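Local coordinates for uncharacterized protein (Bacteroides vulgatus, PDB 4FMR) that is of unknown function but probably binds DNA, joining an HU/IHF-like DNA-binding domain to a C-terminal domain with an Ig-like fold, at residues K23-E28 with V123-R127; G136-T140 with R152-L156; T183-M189 with I200-L206. All coordinates share one frame. Residue numbers count along the deposited sequence, not the author numbering.

Contact 1 of 3, residues K23-E28 with V123-R127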
loop_
_atom_site.group_PDB
_atom_site.type_symbol
_atom_site.label_atom_id
_atom_site.label_comp_id
_atom_site.label_asym_id
_atom_site.label_seq_id
_atom_site.Cartn_x
_atom_site.Cartn_y
_atom_site.Cartn_z
ATOM N N LYS B 23 -10.438 -17.733 13.247
ATOM C CA LYS B 23 -8.983 -17.790 13.011
ATOM C C LYS B 23 -8.566 -17.119 11.683
ATOM O O LYS B 23 -9.332 -17.108 10.711
ATOM C CB LYS B 23 -8.476 -19.248 13.021
ATOM C CG LYS B 23 -8.501 -19.945 14.386
ATOM C CD LYS B 23 -7.366 -19.513 15.323
ATOM C CE LYS B 23 -7.325 -20.343 16.585
ATOM N NZ LYS B 23 -6.246 -19.902 17.508
ATOM N N ILE B 24 -7.333 -16.567 11.670
ATOM C CA ILE B 24 -6.690 -15.875 10.540
ATOM C C ILE B 24 -5.274 -16.442 10.295
ATOM O O ILE B 24 -4.695 -17.054 11.195
ATOM C CB ILE B 24 -6.629 -14.331 10.757
ATOM C CG1 ILE B 24 -6.023 -13.964 12.144
ATOM C CG2 ILE B 24 -7.999 -13.687 10.536
ATOM C CD1 ILE B 24 -5.358 -12.547 12.252
ATOM N N PHE B 25 -4.706 -16.190 9.093
ATOM C CA PHE B 25 -3.356 -16.638 8.756
ATOM C C PHE B 25 -2.328 -15.541 9.071
ATOM O O PHE B 25 -2.562 -14.360 8.798
ATOM C CB PHE B 25 -3.255 -17.065 7.286
ATOM C CG PHE B 25 -4.187 -18.177 6.865
ATOM C CD1 PHE B 25 -3.899 -19.503 7.170
ATOM C CD2 PHE B 25 -5.327 -17.903 6.115
ATOM C CE1 PHE B 25 -4.753 -20.535 6.759
ATOM C CE2 PHE B 25 -6.177 -18.935 5.699
ATOM C CZ PHE B 25 -5.883 -20.245 6.023
ATOM N N GLN B 26 -1.212 -15.944 9.683
ATOM C CA GLN B 26 -0.116 -15.068 10.066
ATOM C C GLN B 26 1.152 -15.564 9.431
ATOM O O GLN B 26 1.579 -16.666 9.752
ATOM C CB GLN B 26 0.037 -14.997 11.604
ATOM C CG GLN B 26 1.222 -14.131 12.068
ATOM C CD GLN B 26 1.740 -14.451 13.450
ATOM O OE1 GLN B 26 2.100 -15.582 13.780
ATOM N NE2 GLN B 26 1.935 -13.425 14.239
ATOM N N LEU B 27 1.777 -14.741 8.560
ATOM C CA LEU B 27 3.028 -15.106 7.898
ATOM C C LEU B 27 4.139 -15.306 8.909
ATOM O O LEU B 27 4.277 -14.524 9.842
ATOM C CB LEU B 27 3.459 -14.039 6.855
ATOM C CG LEU B 27 4.808 -14.258 6.088
ATOM C CD1 LEU B 27 4.741 -15.446 5.139
ATOM C CD2 LEU B 27 5.234 -12.996 5.333
ATOM N N GLU B 28 4.897 -16.387 8.727
ATOM C CA GLU B 28 6.114 -16.687 9.458
ATOM C C GLU B 28 7.210 -16.044 8.620
ATOM O O GLU B 28 7.569 -16.580 7.559
ATOM C CB GLU B 28 6.271 -18.205 9.657
ATOM C CG GLU B 28 7.418 -18.600 10.572
ATOM C CD GLU B 28 7.720 -20.085 10.647
ATOM O OE1 GLU B 28 7.877 -20.722 9.580
ATOM O OE2 GLU B 28 7.864 -20.598 11.780
ATOM N N VAL B 123 0.328 -24.237 5.525
ATOM C CA VAL B 123 -0.301 -23.986 6.830
ATOM C C VAL B 123 0.382 -24.877 7.877
ATOM O O VAL B 123 0.375 -26.100 7.747
ATOM C CB VAL B 123 -1.848 -24.184 6.788
ATOM C CG1 VAL B 123 -2.491 -23.909 8.151
ATOM C CG2 VAL B 123 -2.490 -23.307 5.712
ATOM N N LEU B 124 0.996 -24.251 8.893
ATOM C CA LEU B 124 1.743 -24.927 9.967
ATOM C C LEU B 124 0.843 -25.277 11.166
ATOM O O LEU B 124 1.294 -25.927 12.116
ATOM C CB LEU B 124 2.908 -24.025 10.457
ATOM C CG LEU B 124 3.906 -23.450 9.440
ATOM C CD1 LEU B 124 4.793 -22.426 10.103
ATOM C CD2 LEU B 124 4.769 -24.534 8.819
ATOM N N GLY B 125 -0.409 -24.828 11.106
ATOM C CA GLY B 125 -1.394 -25.009 12.163
ATOM C C GLY B 125 -1.360 -23.846 13.134
ATOM O O GLY B 125 -1.047 -22.717 12.738
ATOM N N GLU B 126 -1.676 -24.111 14.415
ATOM C CA GLU B 126 -1.651 -23.092 15.467
ATOM C C GLU B 126 -0.252 -22.977 16.043
ATOM O O GLU B 126 0.495 -23.958 16.014
ATOM C CB GLU B 126 -2.671 -23.400 16.566
ATOM C CG GLU B 126 -4.083 -23.007 16.170
ATOM C CD GLU B 126 -5.172 -23.400 17.147
ATOM O OE1 GLU B 126 -5.108 -22.979 18.325
ATOM O OE2 GLU B 126 -6.119 -24.096 16.716
ATOM N N ARG B 127 0.111 -21.773 16.535
ATOM C CA ARG B 127 1.421 -21.481 17.132
ATOM C C ARG B 127 1.665 -22.407 18.346
ATOM O O ARG B 127 0.725 -22.682 19.098
ATOM C CB ARG B 127 1.553 -19.994 17.521
ATOM C CG ARG B 127 1.529 -19.062 16.309
ATOM C CD ARG B 127 2.076 -17.670 16.552
ATOM N NE ARG B 127 3.521 -17.668 16.793
ATOM C CZ ARG B 127 4.307 -16.604 16.661
ATOM N NH1 ARG B 127 3.804 -15.441 16.257
ATOM N NH2 ARG B 127 5.604 -16.693 16.928
#
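Strands 23-27 and 119-126 are, within this chain, the outer strands of a three-stranded mixed sheet in the HU/IHF-like domain, with strand 4-12 between them. The end-to-end directions of K23-E28 and V123-R127 differ by 93°, and their CA atoms come no closer than 8.2 Å (F25 to V123), too far apart to pair with each other; each bonds to strand 4-12 (Q26 with W9, L124 with A8), and side chains bridge the gap. W9 also backs the bridge, giving a cation-pi contact to R127 and packing against Q26 and E28. The F25 ring closes on V123, CE1 to CG2 3.7 Å; W95 of the second subunit meets the same ring, which places this apolar patch at the dimer interface. Further along, E28 OE1 lies 3.6 Å from L124 CD1. Q26 brings its OE1 within 3.0 Å of R127 NH1, while its NE2 is hydrogen-bonded to the carbonyl of G134. At the other end, K23 NZ reaches E126 OE1 at 3.4 Å in a salt bridge whose hydrogen bond is weak.

Contact 2 of 3, residues G136-T140 with R152-L156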
loop_
_atom_site.group_PDB
_atom_site.type_symbol
_atom_site.label_atom_id
_atom_site.label_comp_id
_atom_site.label_asym_id
_atom_site.label_seq_id
_atom_site.Cartn_x
_atom_site.Cartn_y
_atom_site.Cartn_z
ATOM N N GLY B 136 -0.740 -6.432 14.464
ATOM C CA GLY B 136 -0.399 -5.079 14.859
ATOM C C GLY B 136 -1.212 -4.037 14.129
ATOM O O GLY B 136 -1.765 -4.314 13.064
ATOM N N GLN B 137 -1.286 -2.818 14.685
ATOM C CA GLN B 137 -2.003 -1.739 14.019
ATOM C C GLN B 137 -1.361 -0.368 14.307
ATOM O O GLN B 137 -1.173 0.006 15.469
ATOM C CB GLN B 137 -3.507 -1.713 14.392
ATOM C CG GLN B 137 -4.313 -0.817 13.435
ATOM C CD GLN B 137 -5.737 -0.591 13.851
ATOM O OE1 GLN B 137 -6.044 -0.246 15.007
ATOM N NE2 GLN B 137 -6.631 -0.710 12.885
ATOM N N ASP B 138 -1.085 0.385 13.232
ATOM C CA ASP B 138 -0.537 1.728 13.306
ATOM C C ASP B 138 -1.682 2.705 13.454
ATOM O O ASP B 138 -2.637 2.617 12.683
ATOM C CB ASP B 138 0.317 2.054 12.072
ATOM C CG ASP B 138 1.110 3.332 12.264
ATOM O OD1 ASP B 138 1.902 3.396 13.216
ATOM O OD2 ASP B 138 0.879 4.293 11.514
ATOM N N ALA B 139 -1.607 3.623 14.444
ATOM C CA ALA B 139 -2.687 4.569 14.730
ATOM C C ALA B 139 -2.822 5.628 13.645
ATOM O O ALA B 139 -3.933 5.975 13.269
ATOM C CB ALA B 139 -2.463 5.235 16.081
ATOM N N THR B 140 -1.699 6.102 13.120
ATOM C CA THR B 140 -1.634 7.166 12.122
ATOM C C THR B 140 -2.156 6.710 10.775
ATOM O O THR B 140 -2.969 7.431 10.208
ATOM C CB THR B 140 -0.202 7.673 12.014
ATOM O OG1 THR B 140 0.156 8.139 13.302
ATOM C CG2 THR B 140 -0.041 8.809 11.020
ATOM N N ARG B 152 4.561 8.067 17.083
ATOM C CA ARG B 152 3.120 7.840 17.102
ATOM C C ARG B 152 2.797 6.479 17.731
ATOM O O ARG B 152 3.704 5.709 18.046
ATOM C CB ARG B 152 2.544 7.961 15.674
ATOM C CG ARG B 152 2.538 9.396 15.106
ATOM C CD ARG B 152 1.552 10.317 15.824
ATOM N NE ARG B 152 1.553 11.684 15.294
ATOM C CZ ARG B 152 0.793 12.100 14.286
ATOM N NH1 ARG B 152 -0.026 11.257 13.667
ATOM N NH2 ARG B 152 0.860 13.360 13.873
ATOM N N ASN B 153 1.509 6.200 17.955
ATOM C CA ASN B 153 1.095 4.970 18.614
ATOM C C ASN B 153 1.003 3.761 17.706
ATOM O O ASN B 153 0.629 3.840 16.549
ATOM C CB ASN B 153 -0.244 5.144 19.321
ATOM C CG ASN B 153 -0.132 6.035 20.534
ATOM O OD1 ASN B 153 0.504 5.690 21.542
ATOM N ND2 ASN B 153 -0.697 7.225 20.439
ATOM N N PHE B 154 1.310 2.619 18.299
ATOM C CA PHE B 154 1.260 1.330 17.659
ATOM C C PHE B 154 0.574 0.351 18.599
ATOM O O PHE B 154 0.816 0.395 19.809
ATOM C CB PHE B 154 2.681 0.861 17.278
ATOM C CG PHE B 154 2.639 -0.300 16.320
ATOM C CD1 PHE B 154 2.415 -0.093 14.961
ATOM C CD2 PHE B 154 2.753 -1.615 16.784
ATOM C CE1 PHE B 154 2.321 -1.174 14.083
ATOM C CE2 PHE B 154 2.651 -2.699 15.897
ATOM C CZ PHE B 154 2.433 -2.468 14.557
ATOM N N THR B 155 -0.313 -0.509 18.045
ATOM C CA THR B 155 -1.008 -1.535 18.833
ATOM C C THR B 155 -0.535 -2.938 18.425
ATOM O O THR B 155 -0.556 -3.287 17.256
ATOM C CB THR B 155 -2.548 -1.426 18.708
ATOM O OG1 THR B 155 -2.963 -0.118 19.087
ATOM C CG2 THR B 155 -3.266 -2.430 19.580
ATOM N N LEU B 156 -0.206 -3.753 19.412
ATOM C CA LEU B 156 0.178 -5.151 19.257
ATOM C C LEU B 156 -0.920 -6.050 19.795
ATOM O O LEU B 156 -1.315 -5.895 20.948
ATOM C CB LEU B 156 1.494 -5.439 20.006
ATOM C CG LEU B 156 2.718 -4.717 19.508
ATOM C CD1 LEU B 156 3.699 -4.484 20.633
ATOM C CD2 LEU B 156 3.323 -5.443 18.346
HETATM O O HOH W 1 -2.506 1.689 17.189
HETATM O O HOH W 2 0.915 5.483 14.556
#
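Two backbone hydrogen bonds tie Q137 to T155 in both directions, Q137 N to T155 O at 2.7 Å and T155 N to Q137 O at 2.8 Å, marking the hydrogen-bonded pair of two neighbouring antiparallel strands of the Ig-like domain. G136-L156 and D138-F154 flank it as non-hydrogen-bonded pairs, and the strand axes run 164° apart at a closest approach of 4.6 Å. Past the end of strand 136-138, A139 N still donates to N153 O (3.1 Å), and R152 NH1 donates to T140 OG1 (3.1 Å). Two waters fill in between. One donates to Q137 O and also hydrogen-bonds T155 OG1; the other donates to D138 OD1 and N153 O and accepts from T140 N. D138 OD2 is held by T149 OG1 and T141 N. The F154 ring lies on the same face as D138 and reaches back to G136, whose CA is 3.9 Å from F154 CZ; a CB on G136 would clash with that ring atom. F146, A148 and L202 pack around F154 on this buried side, whereas Q137 and T155 share the other face, CB to CB 4.4 Å. Backbone bonding thus runs from Q137 on to A139, joined past the paired strands by water and the R152-T140 bond, while D138 brings a carboxylate to the F154 face with its charge satisfied by T149, T141 and water.

Contact 3 of 3, residues T183-M189 with I200-L206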
loop_
_atom_site.group_PDB
_atom_site.type_symbol
_atom_site.label_atom_id
_atom_site.label_comp_id
_atom_site.label_asym_id
_atom_site.label_seq_id
_atom_site.Cartn_x
_atom_site.Cartn_y
_atom_site.Cartn_z
ATOM N N THR B 183 16.807 -0.060 20.955
ATOM C CA THR B 183 16.143 1.085 21.574
ATOM C C THR B 183 15.118 0.527 22.531
ATOM O O THR B 183 14.192 -0.155 22.090
ATOM C CB THR B 183 15.485 2.044 20.514
ATOM O OG1 THR B 183 16.439 2.514 19.566
ATOM C CG2 THR B 183 14.756 3.242 21.155
ATOM N N LYS B 184 15.255 0.800 23.821
ATOM C CA LYS B 184 14.233 0.344 24.723
ATOM C C LYS B 184 13.193 1.450 24.892
ATOM O O LYS B 184 13.532 2.599 25.166
ATOM C CB LYS B 184 14.789 -0.119 26.075
ATOM C CG LYS B 184 13.697 -0.818 26.904
ATOM C CD LYS B 184 14.239 -1.544 28.088
ATOM C CE LYS B 184 13.111 -2.086 28.912
ATOM N NZ LYS B 184 13.597 -2.603 30.209
ATOM N N ILE B 185 11.929 1.094 24.714
ATOM C CA ILE B 185 10.802 1.984 24.931
ATOM C C ILE B 185 10.635 2.135 26.453
ATOM O O ILE B 185 10.611 1.129 27.173
ATOM C CB ILE B 185 9.539 1.404 24.213
ATOM C CG1 ILE B 185 9.656 1.617 22.681
ATOM C CG2 ILE B 185 8.214 1.975 24.776
ATOM C CD1 ILE B 185 8.992 0.606 21.884
ATOM N N ASP B 186 10.536 3.384 26.946
ATOM C CA ASP B 186 10.314 3.629 28.375
ATOM C C ASP B 186 8.990 2.978 28.770
ATOM O O ASP B 186 8.024 3.035 28.005
ATOM C CB ASP B 186 10.321 5.136 28.693
ATOM C CG ASP B 186 10.410 5.485 30.184
ATOM O OD1 ASP B 186 9.554 5.001 30.967
ATOM O OD2 ASP B 186 11.286 6.296 30.553
ATOM N N ASN B 187 8.966 2.310 29.929
ATOM C CA ASN B 187 7.798 1.594 30.432
ATOM C C ASN B 187 6.562 2.475 30.537
ATOM O O ASN B 187 5.463 1.936 30.409
ATOM C CB ASN B 187 8.084 0.969 31.793
ATOM C CG ASN B 187 8.859 -0.326 31.725
ATOM O OD1 ASN B 187 8.945 -1.004 30.687
ATOM N ND2 ASN B 187 9.397 -0.724 32.859
ATOM N N ASP B 188 6.724 3.815 30.720
ATOM C CA ASP B 188 5.578 4.730 30.815
ATOM C C ASP B 188 4.959 4.967 29.409
ATOM O O ASP B 188 3.811 5.423 29.336
ATOM C CB ASP B 188 5.931 6.064 31.524
ATOM C CG ASP B 188 6.916 7.032 30.871
ATOM O OD1 ASP B 188 7.461 6.704 29.789
ATOM O OD2 ASP B 188 7.137 8.125 31.441
HETATM N N MSE B 189 5.711 4.613 28.310
HETATM C CA MSE B 189 5.225 4.754 26.940
HETATM C C MSE B 189 4.424 3.504 26.537
HETATM O O MSE B 189 3.999 3.370 25.391
HETATM C CB MSE B 189 6.374 5.054 25.980
HETATM C CG MSE B 189 7.113 6.332 26.357
HETATM SE SE MSE B 189 6.017 7.950 26.194
HETATM C CE MSE B 189 5.017 8.121 27.932
ATOM N N ILE B 200 1.489 1.037 22.512
ATOM C CA ILE B 200 2.745 1.698 22.844
ATOM C C ILE B 200 2.837 3.003 22.088
ATOM O O ILE B 200 2.158 3.182 21.088
ATOM C CB ILE B 200 4.015 0.783 22.572
ATOM C CG1 ILE B 200 4.167 0.424 21.072
ATOM C CG2 ILE B 200 4.002 -0.470 23.468
ATOM C CD1 ILE B 200 5.497 -0.192 20.615
ATOM N N LEU B 201 3.674 3.919 22.586
ATOM C CA LEU B 201 4.054 5.159 21.906
ATOM C C LEU B 201 5.451 4.952 21.392
ATOM O O LEU B 201 6.326 4.649 22.181
ATOM C CB LEU B 201 3.968 6.417 22.807
ATOM C CG LEU B 201 4.313 7.759 22.073
ATOM C CD1 LEU B 201 3.366 8.031 20.913
ATOM C CD2 LEU B 201 4.233 8.938 23.018
ATOM N N LEU B 202 5.664 5.033 20.092
ATOM C CA LEU B 202 7.002 4.826 19.531
ATOM C C LEU B 202 7.861 6.084 19.657
ATOM O O LEU B 202 7.351 7.155 19.366
ATOM C CB LEU B 202 6.913 4.412 18.039
ATOM C CG LEU B 202 6.335 3.032 17.725
ATOM C CD1 LEU B 202 5.998 2.909 16.249
ATOM C CD2 LEU B 202 7.284 1.925 18.158
ATOM N N PRO B 203 9.156 6.008 20.048
ATOM C CA PRO B 203 9.992 7.242 20.055
ATOM C C PRO B 203 10.075 7.893 18.658
ATOM O O PRO B 203 10.032 7.200 17.632
ATOM C CB PRO B 203 11.382 6.753 20.511
ATOM C CG PRO B 203 11.162 5.376 21.053
ATOM C CD PRO B 203 9.945 4.809 20.405
ATOM N N ALA B 204 10.189 9.229 18.638
ATOM C CA ALA B 204 10.215 10.058 17.434
ATOM C C ALA B 204 11.547 10.007 16.690
ATOM O O ALA B 204 11.565 10.186 15.474
ATOM C CB ALA B 204 9.902 11.503 17.808
ATOM N N SER B 205 12.634 9.737 17.402
ATOM C CA SER B 205 14.013 9.730 16.901
ATOM C C SER B 205 14.403 8.462 16.091
ATOM O O SER B 205 15.525 8.418 15.580
ATOM C CB SER B 205 14.988 9.879 18.075
ATOM O OG SER B 205 14.724 8.888 19.055
ATOM N N LEU B 206 13.508 7.456 15.967
ATOM C CA LEU B 206 13.797 6.230 15.224
ATOM C C LEU B 206 13.977 6.506 13.742
ATOM O O LEU B 206 13.120 7.132 13.110
ATOM C CB LEU B 206 12.688 5.180 15.406
ATOM C CG LEU B 206 12.514 4.561 16.790
ATOM C CD1 LEU B 206 11.138 3.966 16.927
ATOM C CD2 LEU B 206 13.590 3.534 17.074
#
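T183, on strand 182-184, starts the contact with its methyl CG2 4.2 Å from P203 CG and its OG1 3.9 Å from L206 CD2. I185 then turns inward and is buried: its CD1 meets I200 CD1 at 3.8 Å and L202 CD2 at 4.3 Å, while CG1 rests 3.9 Å from P203 CD. V172 and L174 of strand 171-176 also touch this isoleucine. Next the chain bends sharply through an Asx turn, in which D188 N donates to D186 OD1 (3.1 Å), and through the 3-10 segment 187-189, where M189 N bonds to D186 O at 2.8 Å. That brings M189, a selenomethionine, alongside L201: L201 N donates to M189 O at 2.9 Å, and SE lies 3.8 Å from L201 CD2. The chain thus crosses from strand 182-184 of one sheet to strands 190-193 and 197-201 of the other, with I185 packed between them, as in the beta sandwich of an Ig-like fold.

Overall arrangement
The contacts come in series along the chain, contact 1 in the HU/IHF-like DNA-binding domain, contacts 2 and 3 in the Ig-like domain. Strands 119-126 and 132-138 are consecutive, so the chain passes straight from the sheet of contact 1 to that of contact 2; the centres of these contacts are about 22 Å apart, their nearest atoms about 7 Å. Contact 3 lies about 29 Å from contact 1 between centres. Contacts 2 and 3, centres about 12 Å apart, touch directly, because strands 153-159 and 197-201 are neighbours in the four-stranded sheet; contact 3 links that sheet to the five-stranded one. Contact 1 alone meets the second subunit, consistent with the HU/IHF-like domain contributing to the dimer interface.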